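Local coordinates for 34L protein (Yaba-like disease virus, PDB 1SFU) that probably counters host antiviral responses to double-stranded RNA, and binds left-handed Z-DNA through its N-terminal Zalpha domain, at residues A32-L35 with S36-K40. Residues are numbered along the deposited sequence; the frame is centred on the assembly and turned at random.
Sequences AISL and SNRLK
Helix 32-38, the short helix that precedes the long helix 43-55 in the winged helix-turn-helix of this Zalpha domain, spans barely two turns, and its two halves are joined by consecutive i to i+4 backbone hydrogen bonds. Ser-36 N donates to Ala-32 O at 2.7 Å, and Asn-37 N and Arg-38 N follow onto Ile-33 O and Ser-34 O. At the last turn Leu-35 O takes Leu-39 N at 2.9 Å and, weakly, Arg-38 N as well. On the side facing the other helices the leucines stand one turn apart, with CD2 of Leu-35 lying 4.2 Å from CD1 of Leu-39. Leu-39 has CG anti to its carbonyl carbon (chi1 -62°), and this, with chi2 at 64°, brings CD1 back toward the preceding turn. There Leu-39 CD1 makes a close van der Waals approach, not a bond, to Leu-35 O at 3.0 Å. Leu-35 packs against Ile-46 and Leu-50 of helix 43-55, while Leu-39 meets Leu-16 of helix 11-22.

Along another flank Ser-34 OG sits over one face of the Arg-38 guanidinium, 3.3 Å from NH2, an approach too poorly angled for a hydrogen bond. CG of Arg-38 also brushes Ser-34 O, and the Arg-38 side chain touches Glu-20 of helix 11-22. Past the helix the backbone turns at Lys-40, which has positive phi (48°). The lysine side chain curls back, and Lys-40 NZ gives a 2.7 Å hydrogen bond to Asn-37 O, a carbonyl of the final turn. Ser-36 OG reaches the same bend by bonding to Ile-41 O. Helix 32-38 and this turn form the first helix and turn of the Zalpha helix-turn-helix, with helix 43-55 in the position of the recognition helix.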
loop_
_atom_site.group_PDB
_atom_site.type_symbol
_atom_site.label_atom_id
_atom_site.label_comp_id
_atom_site.label_asym_id
_atom_site.label_seq_id
_atom_site.Cartn_x
_atom_site.Cartn_y
_atom_site.Cartn_z
ATOM N N ALA C 32 -6.329 -5.515 -13.360
ATOM C CA ALA C 32 -5.557 -4.290 -13.500
ATOM C C ALA C 32 -4.389 -4.522 -14.450
ATOM O O ALA C 32 -4.096 -3.680 -15.303
ATOM C CB ALA C 32 -5.044 -3.830 -12.144
ATOM N N ILE C 33 -3.724 -5.664 -14.301
ATOM C CA ILE C 33 -2.583 -5.978 -15.151
ATOM C C ILE C 33 -2.984 -5.995 -16.625
ATOM O O ILE C 33 -2.264 -5.471 -17.476
ATOM C CB ILE C 33 -1.951 -7.337 -14.772
ATOM C CG1 ILE C 33 -0.835 -7.676 -15.757
ATOM C CG2 ILE C 33 -3.002 -8.425 -14.777
ATOM C CD1 ILE C 33 0.260 -6.618 -15.820
ATOM N N SER C 34 -4.132 -6.593 -16.930
ATOM C CA SER C 34 -4.595 -6.641 -18.311
ATOM C C SER C 34 -4.887 -5.233 -18.819
ATOM O O SER C 34 -4.447 -4.848 -19.907
ATOM C CB SER C 34 -5.855 -7.492 -18.425
ATOM O OG SER C 34 -6.330 -7.487 -19.759
ATOM N N LEU C 35 -5.628 -4.464 -18.027
ATOM C CA LEU C 35 -5.968 -3.101 -18.404
ATOM C C LEU C 35 -4.714 -2.261 -18.583
ATOM O O LEU C 35 -4.594 -1.503 -19.546
ATOM C CB LEU C 35 -6.872 -2.469 -17.345
ATOM C CG LEU C 35 -8.309 -2.988 -17.324
ATOM C CD1 LEU C 35 -9.058 -2.371 -16.148
ATOM C CD2 LEU C 35 -8.996 -2.633 -18.637
ATOM N N SER C 36 -3.780 -2.389 -17.648
ATOM C CA SER C 36 -2.529 -1.646 -17.725
ATOM C C SER C 36 -1.822 -1.977 -19.032
ATOM O O SER C 36 -1.207 -1.116 -19.659
ATOM C CB SER C 36 -1.611 -2.022 -16.561
ATOM O OG SER C 36 -0.283 -1.598 -16.816
ATOM N N ASN C 37 -1.925 -3.238 -19.430
ATOM C CA ASN C 37 -1.294 -3.724 -20.646
ATOM C C ASN C 37 -1.904 -3.123 -21.915
ATOM O O ASN C 37 -1.182 -2.795 -22.859
ATOM C CB ASN C 37 -1.386 -5.250 -20.675
ATOM C CG ASN C 37 -0.635 -5.862 -21.833
ATOM O OD1 ASN C 37 0.406 -5.364 -22.249
ATOM N ND2 ASN C 37 -1.149 -6.965 -22.347
ATOM N N ARG C 38 -3.225 -2.967 -21.932
ATOM C CA ARG C 38 -3.909 -2.413 -23.098
ATOM C C ARG C 38 -3.753 -0.904 -23.205
ATOM O O ARG C 38 -3.291 -0.388 -24.222
ATOM C CB ARG C 38 -5.402 -2.748 -23.062
ATOM C CG ARG C 38 -5.732 -4.231 -23.055
ATOM C CD ARG C 38 -7.223 -4.442 -23.302
ATOM N NE ARG C 38 -7.706 -5.737 -22.818
ATOM C CZ ARG C 38 -7.248 -6.918 -23.226
ATOM N NH1 ARG C 38 -6.283 -6.987 -24.136
ATOM N NH2 ARG C 38 -7.758 -8.035 -22.722
ATOM N N LEU C 39 -4.144 -0.201 -22.153
ATOM C CA LEU C 39 -4.069 1.253 -22.140
ATOM C C LEU C 39 -2.640 1.767 -22.006
ATOM O O LEU C 39 -2.415 2.974 -21.944
ATOM C CB LEU C 39 -4.934 1.808 -21.003
ATOM C CG LEU C 39 -6.441 1.519 -21.062
ATOM C CD1 LEU C 39 -6.694 0.032 -20.957
ATOM C CD2 LEU C 39 -7.140 2.237 -19.924
ATOM N N LYS C 40 -1.677 0.849 -21.971
ATOM C CA LYS C 40 -0.266 1.213 -21.835
ATOM C C LYS C 40 -0.083 2.224 -20.712
ATOM O O LYS C 40 0.572 3.251 -20.883
ATOM C CB LYS C 40 0.261 1.800 -23.146
ATOM C CG LYS C 40 0.284 0.813 -24.295
ATOM C CD LYS C 40 1.311 -0.279 -24.060
ATOM C CE LYS C 40 1.274 -1.323 -25.165
ATOM N NZ LYS C 40 -0.023 -2.051 -25.172
#